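Local coordinates for autophagy protein 5 (Saccharomyces cerevisiae, PDB 2DYO), which takes part, conjugated to ATG12 and complexed with ATG16, in autophagic vesicle formation and cytoplasm-to-vacuole transport in yeast, at residues A[22-26]-A[122-126]; A[199-204]-A[266-270]. Residue numbers count along the deposited sequence, not the author numbering.

Contact 1. Residues A[22-26]-A[122-126]; sequences IDPSF and HLVMG
Phe26 lays its ring between two side chains of strand 118-126: Met125 CE sits over one face, 3.4 Å from the ring centroid, and Leu123 CD1 over the opposite face at 4.2 Å, both as CH-pi contacts. The CB of Phe26 points sideways, but chi1 m (-70°) brings the ring over the strand, where its edge meets the Val124 backbone, Phe26 CE1 being 3.5 Å from Val124 C. The p, t, p rotamer of Met125 folds its flexible end back over the flat ring, SD lying 4.8 Å from the Phe26 centroid in an oblique Met-aromatic contact. The segments run parallel at the start, with Ile22 bridged to Leu123 (CA-CA 5.0 Å) and Asp23 N donating to Leu123 O at 3.2 Å. This is the central parallel pair of the N-terminal ubiquitin fold, first strand beside last, and Ile22 and Leu123 both turn to the face packed by Ile55 of helix 52-59. After Ile22 the strand ends; Asp23 is loop, and Pro24, its phi held near -56°, begins the 3-10 turn 24-26, which Phe26 N closes on Asp23 O at 3.0 Å. One water spans the widening gap, joining Asp23 OD1 (3.2 Å), Ser25 OG (2.6 Å) and Met125 N (3.1 Å). Beside the bridge a second ties Asp23 OD2 (2.5 Å) to His122 ND1 (2.8 Å); a carboxylate suits this place, each oxygen accepting from a different water.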
ATOM      1  N   ILE A  22     -14.291   0.482  15.156  1.00 34.67           N
ATOM      2  CA  ILE A  22     -15.074  -0.735  14.975  1.00 36.36           C
ATOM      3  C   ILE A  22     -16.553  -0.387  15.064  1.00 38.72           C
ATOM      4  O   ILE A  22     -17.024   0.025  16.123  1.00 38.23           O
ATOM      5  CB  ILE A  22     -14.753  -1.765  16.081  1.00 35.23           C
ATOM      6  CG1 ILE A  22     -13.237  -1.959  16.194  1.00 34.13           C
ATOM      7  CG2 ILE A  22     -15.456  -3.083  15.789  1.00 34.59           C
ATOM      8  CD1 ILE A  22     -12.566  -2.399  14.906  1.00 35.32           C
ATOM      9  N   ASP A  23     -17.286  -0.548  13.962  1.00 39.49           N
ATOM     10  CA  ASP A  23     -18.713  -0.238  13.972  1.00 41.21           C
ATOM     11  C   ASP A  23     -19.425  -0.985  15.092  1.00 41.19           C
ATOM     12  O   ASP A  23     -19.114  -2.138  15.375  1.00 38.14           O
ATOM     13  CB  ASP A  23     -19.369  -0.591  12.636  1.00 42.39           C
ATOM     14  CG  ASP A  23     -19.186   0.493  11.591  1.00 45.15           C
ATOM     15  OD1 ASP A  23     -19.869   0.426  10.548  1.00 47.59           O
ATOM     16  OD2 ASP A  23     -18.360   1.409  11.805  1.00 45.97           O
ATOM     17  N   PRO A  24     -20.397  -0.329  15.741  1.00 43.09           N
ATOM     18  CA  PRO A  24     -21.151  -0.947  16.838  1.00 45.71           C
ATOM     19  C   PRO A  24     -21.830  -2.259  16.447  1.00 46.75           C
ATOM     20  O   PRO A  24     -22.150  -3.081  17.307  1.00 47.47           O
ATOM     21  CB  PRO A  24     -22.146   0.146  17.234  1.00 45.65           C
ATOM     22  CG  PRO A  24     -22.336   0.916  15.962  1.00 46.51           C
ATOM     23  CD  PRO A  24     -20.928   1.008  15.429  1.00 44.21           C
ATOM     24  N   SER A  25     -22.034  -2.458  15.149  1.00 48.36           N
ATOM     25  CA  SER A  25     -22.664  -3.676  14.654  1.00 49.45           C
ATOM     26  C   SER A  25     -21.916  -4.924  15.127  1.00 49.76           C
ATOM     27  O   SER A  25     -22.502  -5.999  15.235  1.00 49.73           O
ATOM     28  CB  SER A  25     -22.723  -3.653  13.124  1.00 50.53           C
ATOM     29  OG  SER A  25     -21.426  -3.532  12.565  1.00 53.00           O
ATOM     30  N   PHE A  26     -20.623  -4.770  15.411  1.00 50.45           N
ATOM     31  CA  PHE A  26     -19.776  -5.875  15.874  1.00 50.74           C
ATOM     32  C   PHE A  26     -19.810  -6.047  17.389  1.00 51.80           C
ATOM     33  O   PHE A  26     -19.509  -7.123  17.908  1.00 51.76           O
ATOM     34  CB  PHE A  26     -18.303  -5.637  15.499  1.00 49.84           C
ATOM     35  CG  PHE A  26     -18.002  -5.750  14.033  1.00 47.81           C
ATOM     36  CD1 PHE A  26     -18.395  -4.757  13.144  1.00 47.68           C
ATOM     37  CD2 PHE A  26     -17.289  -6.842  13.546  1.00 47.50           C
ATOM     38  CE1 PHE A  26     -18.079  -4.849  11.790  1.00 47.31           C
ATOM     39  CE2 PHE A  26     -16.970  -6.944  12.197  1.00 46.27           C
ATOM     40  CZ  PHE A  26     -17.364  -5.947  11.318  1.00 46.86           C
ATOM     41  N   HIS A 122     -12.682   2.406   9.215  1.00 32.79           N
ATOM     42  CA  HIS A 122     -13.803   1.844   9.957  1.00 35.26           C
ATOM     43  C   HIS A 122     -14.061   0.409   9.499  1.00 33.44           C
ATOM     44  O   HIS A 122     -14.174   0.145   8.303  1.00 32.36           O
ATOM     45  CB  HIS A 122     -15.060   2.689   9.720  1.00 39.67           C
ATOM     46  CG  HIS A 122     -14.819   4.166   9.808  1.00 45.46           C
ATOM     47  ND1 HIS A 122     -15.213   4.926  10.890  1.00 47.42           N
ATOM     48  CD2 HIS A 122     -14.194   5.018   8.960  1.00 46.91           C
ATOM     49  CE1 HIS A 122     -14.839   6.180  10.706  1.00 47.69           C
ATOM     50  NE2 HIS A 122     -14.218   6.263   9.543  1.00 48.78           N
ATOM     51  N   LEU A 123     -14.146  -0.510  10.458  1.00 32.60           N
ATOM     52  CA  LEU A 123     -14.412  -1.917  10.164  1.00 33.08           C
ATOM     53  C   LEU A 123     -15.932  -2.065  10.130  1.00 34.28           C
ATOM     54  O   LEU A 123     -16.605  -1.770  11.118  1.00 32.25           O
ATOM     55  CB  LEU A 123     -13.840  -2.807  11.271  1.00 33.01           C
ATOM     56  CG  LEU A 123     -13.349  -4.232  10.973  1.00 36.04           C
ATOM     57  CD1 LEU A 123     -13.627  -5.088  12.186  1.00 32.32           C
ATOM     58  CD2 LEU A 123     -14.029  -4.823   9.748  1.00 34.94           C
ATOM     59  N   VAL A 124     -16.461  -2.532   9.005  1.00 33.96           N
ATOM     60  CA  VAL A 124     -17.903  -2.692   8.832  1.00 37.89           C
ATOM     61  C   VAL A 124     -18.312  -4.109   8.420  1.00 40.28           C
ATOM     62  O   VAL A 124     -17.486  -4.898   7.961  1.00 39.02           O
ATOM     63  CB  VAL A 124     -18.417  -1.702   7.759  1.00 38.19           C
ATOM     64  CG1 VAL A 124     -19.912  -1.853   7.569  1.00 41.80           C
ATOM     65  CG2 VAL A 124     -18.075  -0.282   8.165  1.00 40.32           C
ATOM     66  N   MET A 125     -19.593  -4.430   8.597  1.00 42.09           N
ATOM     67  CA  MET A 125     -20.119  -5.737   8.215  1.00 45.10           C
ATOM     68  C   MET A 125     -21.407  -5.558   7.418  1.00 47.50           C
ATOM     69  O   MET A 125     -22.005  -4.482   7.429  1.00 47.12           O
ATOM     70  CB  MET A 125     -20.401  -6.601   9.444  1.00 44.77           C
ATOM     71  CG  MET A 125     -21.530  -6.098  10.324  1.00 45.44           C
ATOM     72  SD  MET A 125     -22.044  -7.372  11.485  1.00 47.37           S
ATOM     73  CE  MET A 125     -20.814  -7.200  12.748  1.00 42.36           C
ATOM     74  N   GLY A 126     -21.830  -6.614   6.731  1.00 50.12           N
ATOM     75  CA  GLY A 126     -23.043  -6.542   5.937  1.00 53.47           C
ATOM     76  C   GLY A 126     -23.323  -7.821   5.171  1.00 55.93           C
ATOM     77  O   GLY A 126     -22.521  -8.756   5.201  1.00 55.59           O
TER
HETATM   78  O   HOH W   1     -21.269  -2.441  10.245  1.00 46.78           O
HETATM   79  O   HOH W   2     -16.640   3.083  12.425  1.00 66.03           O

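Contact 2. Residues A[199-204]-A[266-270]; sequences RPRHIP and LYDLY
This is apolar packing of an irregular segment, 199-204, against the first turn of helix 266-273, where the C-terminal ubiquitin-like domain of Atg5 meets the alpha-helical bundle region; no hydrogen bond crosses it. Segment 199-204 is largely extended (psi about 93 to 160°) but kinked at Arg201 (phi/psi -86/-34°); Arg201 and His202 are out of reach of the helix, while Pro200, Ile203 and Pro204 meet it. In the regular alpha-helix Tyr270 N bonds to Leu266 O at 2.9 Å, so Leu266 and Tyr270 both point toward segment 199-204. Branched Ile203 (m, m) fills the gap between these two side chains one helical turn apart: its CG1 lies 3.8 Å from Leu266 CD2 and its CG2 3.9 Å from Tyr270 CD1 (CA-CA of Ile203 and Tyr270 7.3 Å). Pro204 sets its CD over a face of the Tyr270 ring, 3.9 Å from the centroid, a CH-pi contact favoured by the polarised CD beside the proline nitrogen. With chi1 t the Tyr267 ring comes round toward Pro200, whose CD approaches Tyr267 CE1 to 3.5 Å. Arg199 CZ is 5.5 Å from the Tyr267 centroid, a long, at most weak cation-pi attraction; its guanidinium also bonds to Val228 O. The Tyr270 hydroxyl is satisfied by Gly278 O and Arg274. The linker and Tyr270 both pack on helix 142-159, Leu158 touching Pro200 and Tyr270, while Leu280 of strand 280-286 packs against Tyr270.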
ATOM      1  N   ARG A 199      17.449  -5.969 -16.103  1.00 43.67           N
ATOM      2  CA  ARG A 199      16.676  -4.873 -16.677  1.00 42.58           C
ATOM      3  C   ARG A 199      15.347  -5.403 -17.219  1.00 40.35           C
ATOM      4  O   ARG A 199      15.308  -6.315 -18.043  1.00 38.95           O
ATOM      5  CB  ARG A 199      17.461  -4.159 -17.786  1.00 44.55           C
ATOM      6  CG  ARG A 199      16.877  -2.788 -18.150  1.00 44.93           C
ATOM      7  CD  ARG A 199      17.881  -1.914 -18.892  1.00 47.07           C
ATOM      8  NE  ARG A 199      17.428  -0.527 -19.016  1.00 46.52           N
ATOM      9  CZ  ARG A 199      16.475  -0.112 -19.846  1.00 46.35           C
ATOM     10  NH1 ARG A 199      15.856  -0.974 -20.645  1.00 46.64           N
ATOM     11  NH2 ARG A 199      16.134   1.169 -19.876  1.00 44.99           N
ATOM     12  N   PRO A 200      14.236  -4.817 -16.754  1.00 37.67           N
ATOM     13  CA  PRO A 200      12.855  -5.153 -17.112  1.00 36.04           C
ATOM     14  C   PRO A 200      12.507  -5.304 -18.594  1.00 35.18           C
ATOM     15  O   PRO A 200      12.957  -4.530 -19.439  1.00 34.84           O
ATOM     16  CB  PRO A 200      12.050  -4.024 -16.467  1.00 37.13           C
ATOM     17  CG  PRO A 200      12.871  -3.658 -15.275  1.00 37.85           C
ATOM     18  CD  PRO A 200      14.269  -3.660 -15.843  1.00 38.68           C
ATOM     19  N   ARG A 201      11.695  -6.312 -18.892  1.00 31.78           N
ATOM     20  CA  ARG A 201      11.211  -6.547 -20.246  1.00 30.27           C
ATOM     21  C   ARG A 201       9.964  -5.667 -20.384  1.00 27.28           C
ATOM     22  O   ARG A 201       9.662  -5.138 -21.458  1.00 25.48           O
ATOM     23  CB  ARG A 201      10.838  -8.017 -20.428  1.00 33.33           C
ATOM     24  CG  ARG A 201      12.022  -8.934 -20.698  1.00 40.38           C
ATOM     25  CD  ARG A 201      12.646  -8.580 -22.035  1.00 44.03           C
ATOM     26  NE  ARG A 201      13.449  -9.668 -22.580  1.00 48.57           N
ATOM     27  CZ  ARG A 201      13.605  -9.888 -23.881  1.00 48.74           C
ATOM     28  NH1 ARG A 201      14.354 -10.896 -24.302  1.00 51.50           N
ATOM     29  NH2 ARG A 201      12.999  -9.103 -24.764  1.00 47.83           N
ATOM     30  N   HIS A 202       9.249  -5.527 -19.270  1.00 25.74           N
ATOM     31  CA  HIS A 202       8.044  -4.698 -19.183  1.00 24.23           C
ATOM     32  C   HIS A 202       7.998  -4.109 -17.781  1.00 22.76           C
ATOM     33  O   HIS A 202       8.637  -4.628 -16.872  1.00 22.66           O
ATOM     34  CB  HIS A 202       6.774  -5.524 -19.401  1.00 25.97           C
ATOM     35  CG  HIS A 202       6.545  -5.939 -20.821  1.00 27.87           C
ATOM     36  ND1 HIS A 202       6.922  -7.174 -21.306  1.00 30.53           N
ATOM     37  CD2 HIS A 202       5.959  -5.292 -21.854  1.00 28.76           C
ATOM     38  CE1 HIS A 202       6.575  -7.268 -22.578  1.00 32.07           C
ATOM     39  NE2 HIS A 202       5.989  -6.140 -22.935  1.00 32.10           N
ATOM     40  N   ILE A 203       7.248  -3.029 -17.592  1.00 22.93           N
ATOM     41  CA  ILE A 203       7.148  -2.430 -16.263  1.00 22.21           C
ATOM     42  C   ILE A 203       5.800  -2.722 -15.598  1.00 20.76           C
ATOM     43  O   ILE A 203       4.742  -2.439 -16.171  1.00 19.29           O
ATOM     44  CB  ILE A 203       7.313  -0.885 -16.302  1.00 23.06           C
ATOM     45  CG1 ILE A 203       8.690  -0.498 -16.852  1.00 23.70           C
ATOM     46  CG2 ILE A 203       7.134  -0.308 -14.892  1.00 23.18           C
ATOM     47  CD1 ILE A 203       9.855  -0.848 -15.943  1.00 24.49           C
ATOM     48  N   PRO A 204       5.826  -3.303 -14.385  1.00 19.94           N
ATOM     49  CA  PRO A 204       4.607  -3.619 -13.636  1.00 20.63           C
ATOM     50  C   PRO A 204       4.124  -2.275 -13.093  1.00 19.93           C
ATOM     51  O   PRO A 204       4.565  -1.831 -12.025  1.00 20.68           O
ATOM     52  CB  PRO A 204       5.106  -4.533 -12.512  1.00 20.28           C
ATOM     53  CG  PRO A 204       6.393  -5.114 -13.065  1.00 23.25           C
ATOM     54  CD  PRO A 204       7.003  -3.916 -13.744  1.00 21.27           C
ATOM     55  N   LEU A 266      11.323   6.055 -16.243  1.00 21.14           N
ATOM     56  CA  LEU A 266      10.445   5.003 -15.742  1.00 23.35           C
ATOM     57  C   LEU A 266      11.196   3.846 -15.084  1.00 23.30           C
ATOM     58  O   LEU A 266      10.763   3.334 -14.053  1.00 23.58           O
ATOM     59  CB  LEU A 266       9.553   4.474 -16.875  1.00 23.16           C
ATOM     60  CG  LEU A 266       8.440   3.510 -16.456  1.00 26.00           C
ATOM     61  CD1 LEU A 266       7.512   4.200 -15.459  1.00 26.12           C
ATOM     62  CD2 LEU A 266       7.659   3.063 -17.692  1.00 26.16           C
ATOM     63  N   TYR A 267      12.311   3.420 -15.665  1.00 25.27           N
ATOM     64  CA  TYR A 267      13.069   2.323 -15.061  1.00 28.75           C
ATOM     65  C   TYR A 267      13.521   2.721 -13.660  1.00 28.21           C
ATOM     66  O   TYR A 267      13.409   1.937 -12.718  1.00 26.12           O
ATOM     67  CB  TYR A 267      14.304   1.968 -15.894  1.00 34.92           C
ATOM     68  CG  TYR A 267      15.263   1.065 -15.147  1.00 39.87           C
ATOM     69  CD1 TYR A 267      14.924  -0.257 -14.859  1.00 42.95           C
ATOM     70  CD2 TYR A 267      16.478   1.552 -14.670  1.00 43.04           C
ATOM     71  CE1 TYR A 267      15.772  -1.072 -14.109  1.00 45.26           C
ATOM     72  CE2 TYR A 267      17.333   0.748 -13.920  1.00 45.86           C
ATOM     73  CZ  TYR A 267      16.974  -0.561 -13.643  1.00 46.25           C
ATOM     74  OH  TYR A 267      17.820  -1.358 -12.901  1.00 49.04           O
ATOM     75  N   ASP A 268      14.045   3.938 -13.534  1.00 27.23           N
ATOM     76  CA  ASP A 268      14.498   4.440 -12.241  1.00 28.19           C
ATOM     77  C   ASP A 268      13.344   4.478 -11.252  1.00 27.50           C
ATOM     78  O   ASP A 268      13.460   4.002 -10.120  1.00 26.48           O
ATOM     79  CB  ASP A 268      15.070   5.852 -12.384  1.00 34.10           C
ATOM     80  CG  ASP A 268      16.567   5.854 -12.566  1.00 37.88           C
ATOM     81  OD1 ASP A 268      17.271   5.370 -11.653  1.00 41.65           O
ATOM     82  OD2 ASP A 268      17.039   6.339 -13.615  1.00 41.74           O
ATOM     83  N   LEU A 269      12.228   5.055 -11.685  1.00 23.84           N
ATOM     84  CA  LEU A 269      11.054   5.162 -10.835  1.00 23.77           C
ATOM     85  C   LEU A 269      10.648   3.779 -10.332  1.00 22.85           C
ATOM     86  O   LEU A 269      10.489   3.569  -9.129  1.00 23.42           O
ATOM     87  CB  LEU A 269       9.902   5.809 -11.603  1.00 22.78           C
ATOM     88  CG  LEU A 269       8.661   6.172 -10.786  1.00 24.11           C
ATOM     89  CD1 LEU A 269       9.040   7.101  -9.638  1.00 23.31           C
ATOM     90  CD2 LEU A 269       7.643   6.826 -11.692  1.00 24.48           C
ATOM     91  N   TYR A 270      10.487   2.830 -11.247  1.00 21.26           N
ATOM     92  CA  TYR A 270      10.105   1.481 -10.845  1.00 20.85           C
ATOM     93  C   TYR A 270      11.120   0.830  -9.909  1.00 20.46           C
ATOM     94  O   TYR A 270      10.787   0.415  -8.800  1.00 21.05           O
ATOM     95  CB  TYR A 270       9.936   0.564 -12.055  1.00 19.48           C
ATOM     96  CG  TYR A 270       9.617  -0.856 -11.627  1.00 18.41           C
ATOM     97  CD1 TYR A 270       8.325  -1.209 -11.241  1.00 17.91           C
ATOM     98  CD2 TYR A 270      10.628  -1.814 -11.502  1.00 19.12           C
ATOM     99  CE1 TYR A 270       8.046  -2.476 -10.732  1.00 19.80           C
ATOM    100  CE2 TYR A 270      10.360  -3.091 -10.988  1.00 20.15           C
ATOM    101  CZ  TYR A 270       9.064  -3.411 -10.604  1.00 20.40           C
ATOM    102  OH  TYR A 270       8.790  -4.652 -10.074  1.00 20.50           O
TER

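How the contacts relate
The two contacts belong to two ubiquitin-like domains with the same 2-1-5-3-4 strand order, and lie on opposite sides of the chain's centre, with centres about 40 Å apart and nearest atoms about 28 Å apart. They share no helix or strand. Contact 1 joins the end of a first strand to a last strand, and is partly buried: a backbone hydrogen bond and waters serve its polar side, while aromatic and aliphatic groups fill the inner side. Contact 2 instead sets the approach to a first strand against a helix, is more fully buried, and relies on proline, isoleucine and tyrosine, with charge confined to exposed Arg199.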